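Local coordinates for F5/8 type C domain protein (Clostridium perfringens, PDB 7JRM) that probably binds carbohydrate through a calcium-containing carbohydrate-binding module, as part of a mucin-directed O-glycopeptidase, at residues 431-445 with 450-462. Residues are numbered along the deposited sequence; the frame is centred on the assembly and turned at random.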
loop_
_atom_site.group_PDB
_atom_site.type_symbol
_atom_site.label_atom_id
_atom_site.label_comp_id
_atom_site.label_asym_id
_atom_site.label_seq_id
_atom_site.Cartn_x
_atom_site.Cartn_y
_atom_site.Cartn_z
ATOM N N ILE A 431 -37.751 37.153 -25.727
ATOM C CA ILE A 431 -38.278 37.413 -27.061
ATOM C C ILE A 431 -39.156 38.654 -27.005
ATOM O O ILE A 431 -40.070 38.740 -26.174
ATOM C CB ILE A 431 -39.069 36.208 -27.600
ATOM C CG1 ILE A 431 -38.151 34.996 -27.760
ATOM C CG2 ILE A 431 -39.739 36.557 -28.923
ATOM C CD1 ILE A 431 -38.880 33.673 -27.710
ATOM N N ASN A 432 -38.880 39.613 -27.886
ATOM C CA ASN A 432 -39.742 40.779 -28.011
ATOM C C ASN A 432 -41.036 40.385 -28.711
ATOM O O ASN A 432 -41.014 39.739 -29.764
ATOM C CB ASN A 432 -39.030 41.886 -28.789
ATOM C CG ASN A 432 -39.974 42.988 -29.239
ATOM O OD1 ASN A 432 -40.938 43.319 -28.548
ATOM N ND2 ASN A 432 -39.700 43.562 -30.405
ATOM N N THR A 433 -42.167 40.772 -28.124
ATOM C CA THR A 433 -43.473 40.425 -28.664
ATOM C C THR A 433 -44.330 41.635 -29.008
ATOM O O THR A 433 -45.477 41.460 -29.434
ATOM C CB THR A 433 -44.237 39.529 -27.679
ATOM O OG1 THR A 433 -45.406 39.007 -28.317
ATOM C CG2 THR A 433 -44.657 40.318 -26.454
ATOM N N LYS A 434 -43.810 42.855 -28.841
ATOM C CA LYS A 434 -44.593 44.044 -29.161
ATOM C C LYS A 434 -44.832 44.177 -30.660
ATOM O O LYS A 434 -45.895 44.650 -31.077
ATOM C CB LYS A 434 -43.898 45.293 -28.626
ATOM C CG LYS A 434 -43.830 45.370 -27.110
ATOM C CD LYS A 434 -42.829 46.422 -26.656
ATOM C CE LYS A 434 -41.462 46.200 -27.286
ATOM N NZ LYS A 434 -40.820 44.948 -26.794
ATOM N N ASP A 435 -43.866 43.770 -31.479
ATOM C CA ASP A 435 -43.948 43.908 -32.926
ATOM C C ASP A 435 -44.512 42.670 -33.611
ATOM O O ASP A 435 -44.507 42.604 -34.845
ATOM C CB ASP A 435 -42.565 44.229 -33.501
ATOM C CG ASP A 435 -41.508 43.222 -33.079
ATOM O OD1 ASP A 435 -40.338 43.381 -33.485
ATOM O OD2 ASP A 435 -41.846 42.274 -32.339
ATOM N N LEU A 436 -44.997 41.696 -32.848
ATOM C CA LEU A 436 -45.452 40.435 -33.412
ATOM C C LEU A 436 -46.938 40.493 -33.733
ATOM O O LEU A 436 -47.732 41.048 -32.969
ATOM C CB LEU A 436 -45.177 39.284 -32.443
ATOM C CG LEU A 436 -43.854 38.556 -32.671
ATOM C CD1 LEU A 436 -43.521 37.639 -31.499
ATOM C CD2 LEU A 436 -43.898 37.787 -33.979
ATOM N N SER A 437 -47.308 39.914 -34.873
ATOM C CA SER A 437 -48.711 39.815 -35.242
ATOM C C SER A 437 -49.433 38.841 -34.317
ATOM O O SER A 437 -48.828 37.935 -33.737
ATOM C CB SER A 437 -48.854 39.362 -36.695
ATOM O OG SER A 437 -48.083 40.176 -37.563
ATOM N N SER A 438 -50.742 39.039 -34.182
ATOM C CA SER A 438 -51.537 38.201 -33.293
ATOM C C SER A 438 -51.601 36.774 -33.823
ATOM O O SER A 438 -51.859 36.551 -35.009
ATOM C CB SER A 438 -52.943 38.778 -33.142
ATOM O OG SER A 438 -53.030 39.614 -32.001
ATOM N N GLY A 439 -51.364 35.815 -32.947
ATOM C CA GLY A 439 -51.415 34.417 -33.326
ATOM C C GLY A 439 -50.559 33.575 -32.403
ATOM O O GLY A 439 -49.980 34.059 -31.432
ATOM N N LEU A 440 -50.491 32.289 -32.735
ATOM C CA LEU A 440 -49.729 31.321 -31.959
ATOM C C LEU A 440 -48.302 31.225 -32.484
ATOM O O LEU A 440 -48.068 31.266 -33.695
ATOM C CB LEU A 440 -50.398 29.947 -32.010
ATOM C CG LEU A 440 -50.178 29.020 -30.812
ATOM C CD1 LEU A 440 -49.996 29.818 -29.529
ATOM C CD2 LEU A 440 -51.330 28.036 -30.680
ATOM N N TYR A 441 -47.352 31.093 -31.562
ATOM C CA TYR A 441 -45.942 31.008 -31.911
ATOM C C TYR A 441 -45.284 29.906 -31.099
ATOM O O TYR A 441 -45.648 29.659 -29.947
ATOM C CB TYR A 441 -45.221 32.340 -31.670
ATOM C CG TYR A 441 -45.654 33.442 -32.607
ATOM C CD1 TYR A 441 -46.760 34.231 -32.320
ATOM C CD2 TYR A 441 -44.960 33.689 -33.783
ATOM C CE1 TYR A 441 -47.161 35.238 -33.177
ATOM C CE2 TYR A 441 -45.354 34.692 -34.646
ATOM C CZ TYR A 441 -46.454 35.464 -34.339
ATOM O OH TYR A 441 -46.846 36.465 -35.197
ATOM N N GLY A 442 -44.306 29.246 -31.712
ATOM C CA GLY A 442 -43.569 28.180 -31.064
ATOM C C GLY A 442 -42.107 28.546 -30.907
ATOM O O GLY A 442 -41.531 29.241 -31.745
ATOM N N VAL A 443 -41.508 28.071 -29.818
ATOM C CA VAL A 443 -40.101 28.308 -29.513
ATOM C C VAL A 443 -39.400 26.958 -29.477
ATOM O O VAL A 443 -39.766 26.085 -28.682
ATOM C CB VAL A 443 -39.921 29.056 -28.183
ATOM C CG1 VAL A 443 -38.445 29.313 -27.914
ATOM C CG2 VAL A 443 -40.704 30.360 -28.198
ATOM N N HIS A 444 -38.394 26.789 -30.330
ATOM C CA HIS A 444 -37.643 25.545 -30.434
ATOM C C HIS A 444 -36.255 25.752 -29.841
ATOM O O HIS A 444 -35.486 26.588 -30.328
ATOM C CB HIS A 444 -37.546 25.083 -31.887
ATOM C CG HIS A 444 -38.853 24.647 -32.470
ATOM N ND1 HIS A 444 -39.830 25.538 -32.857
ATOM C CD2 HIS A 444 -39.345 23.413 -32.733
ATOM C CE1 HIS A 444 -40.867 24.873 -33.333
ATOM N NE2 HIS A 444 -40.599 23.581 -33.268
ATOM N N VAL A 445 -35.940 24.992 -28.797
ATOM C CA VAL A 445 -34.642 25.048 -28.136
ATOM C C VAL A 445 -33.851 23.838 -28.619
ATOM O O VAL A 445 -33.980 22.736 -28.078
ATOM C CB VAL A 445 -34.778 25.066 -26.611
ATOM C CG1 VAL A 445 -33.405 25.117 -25.953
ATOM C CG2 VAL A 445 -35.643 26.236 -26.165
ATOM N N GLU A 450 -22.777 14.650 -26.940
ATOM C CA GLU A 450 -22.354 13.276 -27.182
ATOM C C GLU A 450 -23.467 12.303 -26.814
ATOM O O GLU A 450 -23.641 11.959 -25.640
ATOM C CB GLU A 450 -21.080 12.958 -26.395
ATOM C CG GLU A 450 -20.580 11.530 -26.570
ATOM C CD GLU A 450 -20.573 11.085 -28.020
ATOM O OE1 GLU A 450 -21.478 10.319 -28.412
ATOM O OE2 GLU A 450 -19.662 11.501 -28.767
ATOM N N GLY A 451 -24.231 11.863 -27.813
ATOM C CA GLY A 451 -25.324 10.942 -27.598
ATOM C C GLY A 451 -26.579 11.547 -27.009
ATOM O O GLY A 451 -27.537 10.808 -26.749
ATOM N N PHE A 452 -26.612 12.861 -26.794
ATOM C CA PHE A 452 -27.754 13.536 -26.184
ATOM C C PHE A 452 -28.165 14.695 -27.082
ATOM O O PHE A 452 -27.425 15.674 -27.215
ATOM C CB PHE A 452 -27.414 14.027 -24.776
ATOM C CG PHE A 452 -28.588 14.592 -24.029
ATOM C CD1 PHE A 452 -29.825 13.970 -24.079
ATOM C CD2 PHE A 452 -28.453 15.742 -23.269
ATOM C CE1 PHE A 452 -30.905 14.488 -23.388
ATOM C CE2 PHE A 452 -29.527 16.263 -22.575
ATOM C CZ PHE A 452 -30.755 15.635 -22.635
ATOM N N SER A 453 -29.343 14.584 -27.694
ATOM C CA SER A 453 -29.848 15.614 -28.590
ATOM C C SER A 453 -31.368 15.615 -28.537
ATOM O O SER A 453 -31.991 14.668 -28.050
ATOM C CB SER A 453 -29.361 15.394 -30.027
ATOM O OG SER A 453 -30.129 14.395 -30.675
ATOM N N GLY A 454 -31.961 16.689 -29.041
ATOM C CA GLY A 454 -33.408 16.772 -29.090
ATOM C C GLY A 454 -33.873 18.211 -29.235
ATOM O O GLY A 454 -33.118 19.084 -29.660
ATOM N N VAL A 455 -35.137 18.425 -28.868
ATOM C CA VAL A 455 -35.802 19.713 -29.025
ATOM C C VAL A 455 -36.634 19.988 -27.781
ATOM O O VAL A 455 -37.452 19.154 -27.378
ATOM C CB VAL A 455 -36.698 19.743 -30.280
ATOM C CG1 VAL A 455 -37.716 20.874 -30.189
ATOM C CG2 VAL A 455 -35.857 19.868 -31.538
ATOM N N MET A 456 -36.426 21.153 -27.173
ATOM C CA MET A 456 -37.265 21.636 -26.083
ATOM C C MET A 456 -38.193 22.708 -26.642
ATOM O O MET A 456 -37.727 23.748 -27.119
ATOM C CB MET A 456 -36.416 22.194 -24.940
ATOM C CG MET A 456 -37.214 22.582 -23.707
ATOM S SD MET A 456 -36.233 22.484 -22.199
ATOM C CE MET A 456 -37.269 23.394 -21.060
ATOM N N PHE A 457 -39.497 22.455 -26.586
ATOM C CA PHE A 457 -40.482 23.275 -27.277
ATOM C C PHE A 457 -41.288 24.103 -26.285
ATOM O O PHE A 457 -41.762 23.580 -25.270
ATOM C CB PHE A 457 -41.420 22.406 -28.116
ATOM C CG PHE A 457 -42.443 23.190 -28.885
ATOM C CD1 PHE A 457 -42.082 23.897 -30.021
ATOM C CD2 PHE A 457 -43.765 23.224 -28.473
ATOM C CE1 PHE A 457 -43.021 24.621 -30.731
ATOM C CE2 PHE A 457 -44.707 23.948 -29.180
ATOM C CZ PHE A 457 -44.336 24.646 -30.310
ATOM N N TYR A 458 -41.439 25.388 -26.589
ATOM C CA TYR A 458 -42.326 26.298 -25.881
ATOM C C TYR A 458 -43.386 26.819 -26.845
ATOM O O TYR A 458 -43.302 26.629 -28.061
ATOM C CB TYR A 458 -41.558 27.483 -25.283
ATOM C CG TYR A 458 -40.734 27.176 -24.055
ATOM C CD1 TYR A 458 -41.310 27.162 -22.792
ATOM C CD2 TYR A 458 -39.372 26.929 -24.155
ATOM C CE1 TYR A 458 -40.556 26.900 -21.665
ATOM C CE2 TYR A 458 -38.611 26.662 -23.036
ATOM C CZ TYR A 458 -39.207 26.647 -21.794
ATOM O OH TYR A 458 -38.452 26.382 -20.675
ATOM N N LEU A 459 -44.391 27.492 -26.289
ATOM C CA LEU A 459 -45.346 28.227 -27.102
ATOM C C LEU A 459 -45.799 29.459 -26.333
ATOM O O LEU A 459 -45.783 29.480 -25.099
ATOM C CB LEU A 459 -46.546 27.354 -27.519
ATOM C CG LEU A 459 -47.628 26.816 -26.568
ATOM C CD1 LEU A 459 -48.580 27.889 -26.026
ATOM C CD2 LEU A 459 -48.420 25.723 -27.273
ATOM N N PHE A 460 -46.191 30.490 -27.078
ATOM C CA PHE A 460 -46.750 31.694 -26.483
ATOM C C PHE A 460 -47.734 32.311 -27.464
ATOM O O PHE A 460 -47.451 32.407 -28.661
ATOM C CB PHE A 460 -45.657 32.701 -26.093
ATOM C CG PHE A 460 -44.869 33.241 -27.256
ATOM C CD1 PHE A 460 -45.213 34.447 -27.845
ATOM C CD2 PHE A 460 -43.771 32.551 -27.746
ATOM C CE1 PHE A 460 -44.486 34.950 -28.908
ATOM C CE2 PHE A 460 -43.040 33.050 -28.809
ATOM C CZ PHE A 460 -43.397 34.251 -29.389
ATOM N N ASN A 461 -48.893 32.709 -26.952
ATOM C CA ASN A 461 -49.934 33.309 -27.769
ATOM C C ASN A 461 -49.813 34.826 -27.752
ATOM O O ASN A 461 -49.334 35.421 -26.783
ATOM C CB ASN A 461 -51.320 32.891 -27.273
ATOM C CG ASN A 461 -52.404 33.145 -28.299
ATOM O OD1 ASN A 461 -52.197 32.955 -29.497
ATOM N ND2 ASN A 461 -53.569 33.576 -27.833
ATOM N N VAL A 462 -50.258 35.450 -28.838
ATOM C CA VAL A 462 -50.144 36.894 -28.981
ATOM C C VAL A 462 -51.482 37.480 -29.419
ATOM O O VAL A 462 -52.159 36.936 -30.290
ATOM C CB VAL A 462 -49.026 37.258 -29.976
ATOM C CG1 VAL A 462 -49.238 38.655 -30.549
ATOM C CG2 VAL A 462 -47.669 37.136 -29.311
ATOM O OXT VAL A 462 -51.923 38.511 -28.912
HETATM O O HOH W 1 -52.175 41.299 -29.740
#
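The Phe460 ring takes Tyr441 CB over one face, 3.8 Å from its centroid and 24° off the normal, which meets the geometry of a CH-pi contact across the antiparallel beta hairpin of strands 440-449 and 452-461. Leu436 CD1 and Val443 CG2 lie in the ring plane at its edge, Val443 CG2 3.6 Å from Phe460 CE2; Val443 belongs to the hairpin, whereas Leu436 reaches the ring from the preceding loop. The Tyr441 and Phe460 rings are near parallel, yet slid so far apart that they barely overlap. A chi1 of 64°, with CG between the backbone N and carbonyl carbon, swings Phe460 across to the partner strand. The hairpin is part of a mixed sheet at the C-terminal end of the chain; on this face, Phe460 also packs on Val412 of the adjoining strand 407-413.

The other face carries an edge-to-face pair: Phe457 directs its edge at the face of His444, planes at 66°, with Phe457 CE1 3.4 Å from His444 CE1. Phe457 also extends along the sheet over Gly442, its CE1 3.6 Å from Gly442 CA.

Paired backbone bonds fix the register at Tyr441-Phe460, Val443-Tyr458 and Val445-Met456. Tyr458 N donates to Val443 O at 2.8 Å in the carbonyl plane. At the C-terminus, Val462 packs against the 433-439 loop: its CG2 abuts Thr433 OG1, a buried hydroxyl with no polar partner, and its CG1 meets Ser437 O at 3.3 Å. Tyr441 OH donates to the same Ser437 O, tying the ring to the loop. Gly439 and Val462 exchange two backbone bonds, and at the C-terminal carboxylate one water donates to Val462 OXT at 2.9 Å while hydrogen-bonding Ser438 OG.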